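Local coordinates for protein putative cytochrome P450 YjiB (Bacillus subtilis subsp. subtilis, PDB 4RM4) that probably acts as a haem-dependent monooxygenase, a cytochrome P450 that activates molecular oxygen at its haem iron to oxidise its substrates, at residues 54-57 against 58-62; 200-204 against 205-209. All coordinates share one frame; numbering follows the deposited sequence.

Interaction 1. Residues 54-57 against 58-62; sequences DDVK and KVVGD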
loop_
_atom_site.group_PDB
_atom_site.type_symbol
_atom_site.label_atom_id
_atom_site.label_comp_id
_atom_site.label_asym_id
_atom_site.label_seq_id
_atom_site.Cartn_x
_atom_site.Cartn_y
_atom_site.Cartn_z
ATOM N N ASP A 54 17.057 1.569 12.313
ATOM C CA ASP A 54 16.793 1.068 13.665
ATOM C C ASP A 54 15.751 1.911 14.417
ATOM O O ASP A 54 14.884 1.379 15.119
ATOM C CB ASP A 54 18.094 0.952 14.477
ATOM C CG ASP A 54 19.038 -0.103 13.922
ATOM O OD1 ASP A 54 18.584 -0.962 13.133
ATOM O OD2 ASP A 54 20.233 -0.078 14.280
ATOM N N ASP A 55 15.828 3.230 14.267
ATOM C CA ASP A 55 14.886 4.115 14.934
ATOM C C ASP A 55 13.475 3.944 14.370
ATOM O O ASP A 55 12.505 3.786 15.127
ATOM C CB ASP A 55 15.348 5.566 14.820
ATOM C CG ASP A 55 16.669 5.809 15.526
ATOM O OD1 ASP A 55 17.002 4.995 16.405
ATOM O OD2 ASP A 55 17.358 6.805 15.208
ATOM N N VAL A 56 13.368 3.968 13.049
ATOM C CA VAL A 56 12.078 3.763 12.394
ATOM C C VAL A 56 11.452 2.431 12.803
ATOM O O VAL A 56 10.271 2.365 13.134
ATOM C CB VAL A 56 12.193 3.811 10.853
ATOM C CG1 VAL A 56 10.904 3.271 10.214
ATOM C CG2 VAL A 56 12.470 5.227 10.380
ATOM N N LYS A 57 12.237 1.359 12.785
ATOM C CA LYS A 57 11.684 0.031 13.058
ATOM C C LYS A 57 11.221 -0.076 14.517
ATOM O O LYS A 57 10.176 -0.674 14.814
ATOM C CB LYS A 57 12.707 -1.058 12.718
ATOM C CG LYS A 57 12.100 -2.445 12.611
ATOM C CD LYS A 57 13.090 -3.448 12.056
ATOM C CE LYS A 57 12.432 -4.798 11.800
ATOM N NZ LYS A 57 13.400 -5.703 11.118
ATOM N N LYS A 58 11.977 0.531 15.424
ATOM C CA LYS A 58 11.587 0.546 16.831
ATOM C C LYS A 58 10.276 1.304 17.045
ATOM O O LYS A 58 9.379 0.812 17.736
ATOM C CB LYS A 58 12.684 1.161 17.701
ATOM C CG LYS A 58 12.234 1.356 19.155
ATOM C CD LYS A 58 13.417 1.468 20.119
ATOM C CE LYS A 58 12.939 1.609 21.569
ATOM N NZ LYS A 58 12.238 0.392 22.059
ATOM N N VAL A 59 10.168 2.504 16.473
ATOM C CA VAL A 59 8.939 3.296 16.609
ATOM C C VAL A 59 7.726 2.492 16.121
ATOM O O VAL A 59 6.728 2.359 16.812
ATOM C CB VAL A 59 9.023 4.646 15.839
ATOM C CG1 VAL A 59 7.654 5.355 15.774
ATOM C CG2 VAL A 59 10.090 5.569 16.472
ATOM N N VAL A 60 7.863 1.928 14.932
ATOM C CA VAL A 60 6.772 1.266 14.239
ATOM C C VAL A 60 6.370 -0.007 14.955
ATOM O O VAL A 60 5.195 -0.311 15.058
ATOM C CB VAL A 60 7.177 0.987 12.771
ATOM C CG1 VAL A 60 6.211 0.003 12.085
ATOM C CG2 VAL A 60 7.273 2.322 12.015
ATOM N N GLY A 61 7.347 -0.725 15.499
ATOM C CA GLY A 61 7.079 -2.015 16.113
ATOM C C GLY A 61 6.777 -2.011 17.601
ATOM O O GLY A 61 6.191 -2.967 18.134
ATOM N N ASP A 62 7.173 -0.949 18.292
ATOM C CA ASP A 62 7.094 -0.970 19.741
ATOM C C ASP A 62 5.686 -0.561 20.172
ATOM O O ASP A 62 5.422 0.610 20.423
ATOM C CB ASP A 62 8.158 -0.045 20.339
ATOM C CG ASP A 62 8.309 -0.217 21.842
ATOM O OD1 ASP A 62 7.299 -0.498 22.515
ATOM O OD2 ASP A 62 9.447 -0.078 22.344
#
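Val56 and Val60 stand one turn apart on helix 53-61, side by side and pointing the same way, with Val56 CG1 4.2 Å from Val60 CG2. Valine suits this face because it is compact and wholly apolar. In Val60, CG1 lies opposite the backbone N (chi1 166°), which turns CG2 back over the preceding turn, 3.2 Å from Val56 O. Val59 repeats the pattern, its CG2 resting 3.3 Å from Asp55 O. The backbone beneath is regular: Val59 N donates to Asp55 O at 3.0 Å, an almost straight bond at 171°, while Gly61 N reaches Lys57 O at 2.9 Å with more bend. In cytochrome P450 terms this is the B helix, which follows strand 47-50 and lies against the mixed sheet; Val56, Val59 and Val60 all touch Ala312 of strand 309-312, and Val60 also meets His344. Gly61 fits the last turn, since a CB there would press on Lys57 O. Polar residues take the outer side. Lys57 runs out extended and bonds Tyr53 OH through NZ. Lys58 is bent only at its last torsion (chi4 66°), bringing NZ 2.8 Å from Asp62 OD2, a salt bridge met nearly end-on to the carboxylate C-O. Asp62 N also donates to Lys58 O, whereas its OD1 accepts from Leu65 N.

Interaction 2. Residues 200-204 against 205-209; sequences EEKRN and KPEQD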
loop_
_atom_site.group_PDB
_atom_site.type_symbol
_atom_site.label_atom_id
_atom_site.label_comp_id
_atom_site.label_asym_id
_atom_site.label_seq_id
_atom_site.Cartn_x
_atom_site.Cartn_y
_atom_site.Cartn_z
ATOM N N GLU A 200 -25.303 -9.295 4.152
ATOM C CA GLU A 200 -26.548 -10.058 4.288
ATOM C C GLU A 200 -26.635 -11.122 3.202
ATOM O O GLU A 200 -27.069 -12.259 3.442
ATOM C CB GLU A 200 -27.759 -9.132 4.173
ATOM C CG GLU A 200 -28.315 -8.649 5.493
ATOM C CD GLU A 200 -28.667 -9.790 6.429
ATOM O OE1 GLU A 200 -28.921 -10.915 5.946
ATOM O OE2 GLU A 200 -28.685 -9.571 7.653
ATOM N N GLU A 201 -26.252 -10.732 1.995
ATOM C CA GLU A 201 -26.252 -11.646 0.862
ATOM C C GLU A 201 -25.398 -12.868 1.158
ATOM O O GLU A 201 -25.829 -13.995 0.942
ATOM C CB GLU A 201 -25.724 -10.944 -0.387
ATOM C CG GLU A 201 -25.598 -11.850 -1.599
ATOM C CD GLU A 201 -26.947 -12.286 -2.146
ATOM O OE1 GLU A 201 -27.987 -11.900 -1.566
ATOM O OE2 GLU A 201 -26.962 -13.015 -3.159
ATOM N N LYS A 202 -24.179 -12.636 1.651
ATOM C CA LYS A 202 -23.229 -13.732 1.891
ATOM C C LYS A 202 -23.653 -14.621 3.058
ATOM O O LYS A 202 -23.282 -15.797 3.123
ATOM C CB LYS A 202 -21.795 -13.213 2.076
ATOM C CG LYS A 202 -21.273 -12.416 0.872
ATOM C CD LYS A 202 -21.422 -13.185 -0.427
ATOM C CE LYS A 202 -20.987 -12.314 -1.593
ATOM N NZ LYS A 202 -21.184 -12.966 -2.921
ATOM N N ARG A 203 -24.446 -14.072 3.971
ATOM C CA ARG A 203 -25.059 -14.894 5.008
ATOM C C ARG A 203 -25.976 -15.961 4.419
ATOM O O ARG A 203 -26.022 -17.078 4.917
ATOM C CB ARG A 203 -25.834 -14.041 6.011
ATOM C CG ARG A 203 -24.927 -13.194 6.877
ATOM C CD ARG A 203 -25.694 -12.525 7.998
ATOM N NE ARG A 203 -24.910 -11.481 8.661
ATOM C CZ ARG A 203 -24.026 -11.708 9.626
ATOM N NH1 ARG A 203 -23.791 -12.949 10.034
ATOM N NH2 ARG A 203 -23.368 -10.693 10.175
ATOM N N ASN A 204 -26.699 -15.606 3.365
ATOM C CA ASN A 204 -27.643 -16.525 2.731
ATOM C C ASN A 204 -26.974 -17.422 1.691
ATOM O O ASN A 204 -27.279 -18.608 1.584
ATOM C CB ASN A 204 -28.791 -15.737 2.093
ATOM C CG ASN A 204 -29.791 -16.632 1.379
ATOM O OD1 ASN A 204 -29.878 -17.830 1.653
ATOM N ND2 ASN A 204 -30.549 -16.051 0.456
ATOM N N LYS A 205 -26.055 -16.847 0.921
ATOM C CA LYS A 205 -25.361 -17.592 -0.115
ATOM C C LYS A 205 -23.867 -17.277 -0.107
ATOM O O LYS A 205 -23.403 -16.448 -0.890
ATOM C CB LYS A 205 -25.943 -17.259 -1.488
ATOM C CG LYS A 205 -27.376 -17.719 -1.700
ATOM C CD LYS A 205 -27.914 -17.208 -3.023
ATOM C CE LYS A 205 -27.734 -15.707 -3.124
ATOM N NZ LYS A 205 -28.291 -14.984 -1.942
ATOM N N PRO A 206 -23.113 -17.947 0.770
ATOM C CA PRO A 206 -21.666 -17.742 0.858
ATOM C C PRO A 206 -20.948 -18.243 -0.389
ATOM O O PRO A 206 -21.391 -19.206 -1.018
ATOM C CB PRO A 206 -21.270 -18.582 2.068
ATOM C CG PRO A 206 -22.382 -19.580 2.219
ATOM C CD PRO A 206 -23.600 -18.832 1.839
ATOM N N GLU A 207 -19.865 -17.560 -0.742
ATOM C CA GLU A 207 -18.959 -17.984 -1.799
ATOM C C GLU A 207 -17.539 -17.896 -1.232
ATOM O O GLU A 207 -17.362 -17.969 -0.023
ATOM C CB GLU A 207 -19.063 -17.040 -2.997
ATOM C CG GLU A 207 -20.479 -16.899 -3.554
ATOM C CD GLU A 207 -21.039 -18.205 -4.092
ATOM O OE1 GLU A 207 -20.284 -19.198 -4.177
ATOM O OE2 GLU A 207 -22.241 -18.238 -4.430
ATOM N N GLN A 208 -16.535 -17.736 -2.096
ATOM C CA GLN A 208 -15.128 -17.874 -1.712
ATOM C C GLN A 208 -14.443 -16.546 -1.442
ATOM O O GLN A 208 -13.214 -16.444 -1.476
ATOM C CB GLN A 208 -14.360 -18.609 -2.805
ATOM C CG GLN A 208 -14.974 -19.944 -3.156
ATOM C CD GLN A 208 -15.195 -20.812 -1.933
ATOM O OE1 GLN A 208 -16.254 -21.425 -1.774
ATOM N NE2 GLN A 208 -14.189 -20.877 -1.062
ATOM N N ASP A 209 -15.243 -15.525 -1.188
ATOM C CA ASP A 209 -14.737 -14.183 -1.024
ATOM C C ASP A 209 -14.470 -13.906 0.450
ATOM O O ASP A 209 -14.877 -14.668 1.320
ATOM C CB ASP A 209 -15.757 -13.190 -1.551
ATOM C CG ASP A 209 -17.099 -13.344 -0.870
ATOM O OD1 ASP A 209 -17.352 -12.638 0.127
ATOM O OD2 ASP A 209 -17.886 -14.191 -1.322
HETATM O O HOH W 1 -18.747 -13.586 -3.489
#
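Lys205, which gives up the most surface here, curls back over the end of helix 177-204 to meet Glu201. Two successive bends (chi3 -53°, chi4 -52°) fold its chain, and the two side chains cross at a slant, ending in a salt bridge, Lys205 NZ to Glu201 OE2 2.7 Å. As a hydrogen bond this is weak, and the position of OE2 is less than sure. The same two residues are joined through the backbone, where Lys205 N donates to Glu201 O at 2.9 Å. With an alanine in place of Glu201 the carboxylate is gone, and the Lys205 ammonium would probably lose its mate, leaving the curled chain free to swing into solvent. Asn204 runs alongside Lys205; its ND2 and the lysine NZ lie 3.5 Å apart, but both are donors and no bond joins them.

Lys202 serves the other side of the turn. Its chain bends at chi2 and lays CE 3.6 Å from Asp209 OD2, while the Lys202 chain crosses that of Glu207 at about a right angle, NZ lying 4.0 Å from Glu207 CG. The salt bridge from Lys202 NZ to Asp209 OD2 is long, 3.9 Å, and a water spans the gap, accepting from NZ at 2.6 Å and donating to OD2 at a distance too short to trust. Asp209 is the N-cap of helix 210-215, and its OD2 also bonds Ser212 OG, so the lysine probably helps to balance the charge of a carboxylate that Ser212 already helps to hold. The turn thus links what P450 nomenclature calls the G and H helices. Proline suits position 206 because Lys202 O, 3.2 Å from Pro206 N, finds no hydrogen there, and the helical bonding stops. Lysines at a helix C-terminus probably also ease the negative end of its dipole, each with a carboxylate to balance it.

How the interactions relate
Both interactions are local, one running along a short helix to its end, the other rounding the C-terminal end of a long one, yet they sit in distant parts of the P450 fold, with centres about 40 Å apart and nearest atoms about 28 Å apart. Interaction 1 belongs to the sheet-rich side and comes close to the cofactor: the side chain of Val60 is about 4 Å from the haem and about 10 Å from that of Cys349, the probable axial ligand of the iron. Interaction 2 lies at the surface, where the Asp209 side chain is still about 12 Å from the haem. A lysine-to-carboxylate pair four residues apart occurs in each, Lys58 with Asp62 and Lys205 with Glu201, the order of charges reversed.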